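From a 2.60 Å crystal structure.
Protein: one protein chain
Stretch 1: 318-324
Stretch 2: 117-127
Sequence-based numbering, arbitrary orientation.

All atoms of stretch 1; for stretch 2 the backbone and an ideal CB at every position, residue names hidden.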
# COMPACT_ATOMS: atom_id res chain seq x y z
N THR A 318 11.01 -7.26 -11.50
CA THR A 318 12.46 -7.15 -11.76
C THR A 318 12.83 -5.93 -10.93
O THR A 318 11.95 -5.12 -10.60
CB THR A 318 12.79 -6.90 -13.24
OG1 THR A 318 12.26 -5.63 -13.65
CG2 THR A 318 12.21 -8.00 -14.11
N THR A 319 14.11 -5.77 -10.59
CA THR A 319 14.51 -4.63 -9.77
C THR A 319 13.85 -3.29 -10.15
O THR A 319 14.13 -2.73 -11.21
CB THR A 319 16.05 -4.45 -9.77
OG1 THR A 319 16.69 -5.61 -9.21
CG2 THR A 319 16.44 -3.23 -8.94
N GLY A 320 12.95 -2.82 -9.29
CA GLY A 320 12.28 -1.55 -9.53
C GLY A 320 11.14 -1.57 -10.52
O GLY A 320 10.59 -0.51 -10.85
N GLU A 321 10.75 -2.75 -11.00
CA GLU A 321 9.66 -2.82 -11.96
C GLU A 321 8.67 -3.96 -11.76
O GLU A 321 9.02 -5.04 -11.28
CB GLU A 321 10.21 -2.91 -13.39
CG GLU A 321 11.30 -1.92 -13.71
CD GLU A 321 11.72 -1.97 -15.17
OE1 GLU A 321 11.94 -3.09 -15.69
OE2 GLU A 321 11.84 -0.89 -15.78
N LEU A 322 7.44 -3.69 -12.15
CA LEU A 322 6.37 -4.67 -12.07
C LEU A 322 5.90 -4.81 -13.51
O LEU A 322 5.36 -3.86 -14.09
CB LEU A 322 5.23 -4.15 -11.19
CG LEU A 322 3.93 -4.95 -11.24
CD1 LEU A 322 4.20 -6.40 -10.86
CD2 LEU A 322 2.92 -4.31 -10.31
N HIS A 323 6.11 -5.99 -14.09
CA HIS A 323 5.72 -6.24 -15.48
C HIS A 323 4.34 -6.87 -15.59
O HIS A 323 4.10 -7.97 -15.10
CB HIS A 323 6.75 -7.15 -16.14
CG HIS A 323 8.13 -6.59 -16.12
ND1 HIS A 323 8.49 -5.48 -16.85
CD2 HIS A 323 9.23 -6.96 -15.42
CE1 HIS A 323 9.75 -5.18 -16.60
NE2 HIS A 323 10.23 -6.06 -15.73
N LEU A 324 3.42 -6.15 -16.24
CA LEU A 324 2.06 -6.63 -16.41
C LEU A 324 1.81 -7.15 -17.84
O LEU A 324 2.73 -7.04 -18.68
CB LEU A 324 1.08 -5.49 -16.09
CG LEU A 324 1.21 -4.85 -14.70
CD1 LEU A 324 0.18 -3.73 -14.52
CD2 LEU A 324 1.02 -5.91 -13.63
OXT LEU A 324 0.71 -7.68 -18.10
N UNK A 117 -7.11 1.33 -18.07
CA UNK A 117 -6.04 0.67 -18.80
C UNK A 117 -4.77 0.57 -17.97
O UNK A 117 -4.30 1.55 -17.40
CB UNK A 117 -5.75 1.42 -20.10
N UNK A 118 -4.22 -0.64 -17.91
CA UNK A 118 -3.01 -0.84 -17.16
C UNK A 118 -1.83 -0.80 -18.09
O UNK A 118 -1.84 -1.44 -19.15
CB UNK A 118 -3.05 -2.16 -16.39
N UNK A 119 -0.79 -0.03 -17.73
CA UNK A 119 0.40 0.05 -18.58
C UNK A 119 1.08 -1.31 -18.61
O UNK A 119 0.71 -2.21 -17.86
CB UNK A 119 1.37 1.13 -18.08
N UNK A 120 2.07 -1.46 -19.47
CA UNK A 120 2.77 -2.73 -19.58
C UNK A 120 3.83 -2.88 -18.48
O UNK A 120 4.17 -3.99 -18.08
CB UNK A 120 3.42 -2.85 -20.96
N UNK A 121 4.33 -1.75 -18.01
CA UNK A 121 5.34 -1.75 -16.96
C UNK A 121 5.02 -0.68 -15.93
O UNK A 121 4.63 0.43 -16.28
CB UNK A 121 6.74 -1.53 -17.55
N UNK A 122 5.17 -1.03 -14.66
CA UNK A 122 4.89 -0.10 -13.57
C UNK A 122 6.15 0.10 -12.73
O UNK A 122 6.77 -0.88 -12.30
CB UNK A 122 3.74 -0.61 -12.70
N UNK A 123 6.52 1.36 -12.50
CA UNK A 123 7.70 1.67 -11.69
C UNK A 123 7.33 1.50 -10.22
O UNK A 123 6.39 2.13 -9.73
CB UNK A 123 8.21 3.09 -11.97
N UNK A 124 8.07 0.64 -9.53
CA UNK A 124 7.81 0.38 -8.12
C UNK A 124 9.01 0.80 -7.28
O UNK A 124 10.15 0.68 -7.70
CB UNK A 124 7.49 -1.10 -7.89
N UNK A 125 8.72 1.32 -6.10
CA UNK A 125 9.76 1.78 -5.20
C UNK A 125 10.64 0.67 -4.66
O UNK A 125 10.15 -0.33 -4.14
CB UNK A 125 9.13 2.53 -4.03
N UNK A 126 11.95 0.84 -4.81
CA UNK A 126 12.90 -0.13 -4.29
C UNK A 126 13.37 0.40 -2.96
O UNK A 126 13.73 1.58 -2.84
CB UNK A 126 14.07 -0.37 -5.25
N UNK A 127 13.36 -0.46 -1.95
CA UNK A 127 13.78 -0.03 -0.63
C UNK A 127 15.29 0.01 -0.46
O UNK A 127 16.00 -0.90 -0.87
CB UNK A 127 13.17 -0.95 0.43

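Position 117 has nothing of stretch 1 within 5.5 Å of its ideal CB, so this contact sets no rule there; the residue is Thr117.

At 118 the CA-to-CB bond points toward stretch 1, and the ideal CB lies 4.0 Å from Leu324 CD1. A methyl is all that is offered, so an apolar side chain of almost any size would suit. It is Leu118, whose CB packs 4.1 Å from Leu324 CD1.

Position 119 points sideways with no neighbour near its CB, and its phi of -66° would admit proline among many others. It is Pro119; its carbonyl O sits 3.7 Å from Leu324 CD1, a backbone contact indifferent to side chain.

At 120 the bond points away, toward open space near the C-terminal carboxylate, so a polar residue is the easy choice and a basic one might seem attractive. The deposited residue is Glu120, extended with chi1 and chi2 both t. Its contribution comes from the main chain: Leu324 N donates to Glu120 O at 2.9 Å, a bond open to any residue here.

From 121 to 123 the backbone runs antiparallel to Glu321-His323, and side chains alternate between faces. Position 121 shares a face with Glu321 and His323 in a non-hydrogen-bonded pair, its ideal CB 4.4 Å from His323 ND1. A small polar or beta-branched residue would fit, with serine, threonine and valine all plausible. Thr121 brings OG1 to the edge of the imidazole, 3.6 Å from His323 ND1, and a water bridges the two, 2.9 Å from Thr121 OG1 and 3.0 Å from His323 ND1. The ring is also held from its own stretch, where His323 NE2 and Thr318 OG1 are hydrogen-bonded at 2.9 Å.

Position 122 turns to the other face, beside Leu322, with Leu324 CD1 5.1 Å from the ideal CB. Valine, isoleucine or leucine would answer these apolar neighbours. Val122, with chi1 t, sets CG2 3.9 Å from Leu324 CD1 and CB 4.1 Å from Leu322 CB. The main chain closes a reciprocal pair, Val122 N to Leu322 O and Leu322 N to Val122 O, each 2.9 Å.

Position 123 returns to the face of Glu321, where stretch 1 offers little beyond Gly320 O, 4.5 Å from the ideal CB; many strand-formers would serve. It is Ile123, lightly engaged.

At 124 the bond points toward stretch 1, and both Leu322 and polar backbone are near, inviting a small side chain of mixed character. Thr124 puts CG2 3.8 Å from Leu322 CB, while its N donates to Gly320 O at 3.1 Å.

Position 125 points away and is unconstrained here; it is Ala125.

At 126 the bond points toward the type II turn of Thr318-Glu321, where Gly320 N is free to donate. A side chain with a reachable acceptor is wanted, glutamine or glutamate for instance. Gln126 folds back so that OE1 accepts from Gly320 N at 3.1 Å, and its CG lies 4.2 Å from Thr319 CG2.

Position 127 is out of reach: Thr127.

Stretch 2 (117-127) TLPETVITAQT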
# COMPACT_ATOMS: atom_id res chain seq x y z
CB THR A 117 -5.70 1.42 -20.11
OG1 THR A 117 -6.87 1.50 -20.93
CG2 THR A 117 -4.59 0.70 -20.87
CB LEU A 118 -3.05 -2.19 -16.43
CG LEU A 118 -4.17 -2.34 -15.41
CD1 LEU A 118 -4.01 -3.66 -14.67
CD2 LEU A 118 -4.13 -1.18 -14.43
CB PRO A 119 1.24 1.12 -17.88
CG PRO A 119 0.86 0.96 -16.44
CD PRO A 119 -0.64 0.80 -16.53
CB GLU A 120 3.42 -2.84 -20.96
CG GLU A 120 4.03 -4.19 -21.24
CD GLU A 120 4.46 -4.32 -22.68
OE1 GLU A 120 5.35 -3.55 -23.11
OE2 GLU A 120 3.91 -5.19 -23.38
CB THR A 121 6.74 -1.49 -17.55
OG1 THR A 121 7.09 -2.55 -18.45
CG2 THR A 121 7.78 -1.42 -16.45
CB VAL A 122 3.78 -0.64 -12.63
CG1 VAL A 122 3.59 0.31 -11.46
CG2 VAL A 122 2.48 -0.81 -13.40
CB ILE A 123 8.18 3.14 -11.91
CG1 ILE A 123 8.70 3.33 -13.34
CG2 ILE A 123 9.28 3.49 -10.89
CD1 ILE A 123 9.22 4.73 -13.64
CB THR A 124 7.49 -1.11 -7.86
OG1 THR A 124 8.63 -1.93 -8.18
CG2 THR A 124 6.32 -1.54 -8.71
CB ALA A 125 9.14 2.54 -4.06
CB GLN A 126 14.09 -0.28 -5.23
CG GLN A 126 13.85 -1.31 -6.29
CD GLN A 126 13.73 -2.72 -5.73
OE1 GLN A 126 13.02 -3.55 -6.29
NE2 GLN A 126 14.43 -3.00 -4.63
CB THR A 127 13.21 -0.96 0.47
OG1 THR A 127 11.78 -0.84 0.50
CG2 THR A 127 13.78 -0.58 1.83
O HOH W 1 6.62 -5.35 -19.19
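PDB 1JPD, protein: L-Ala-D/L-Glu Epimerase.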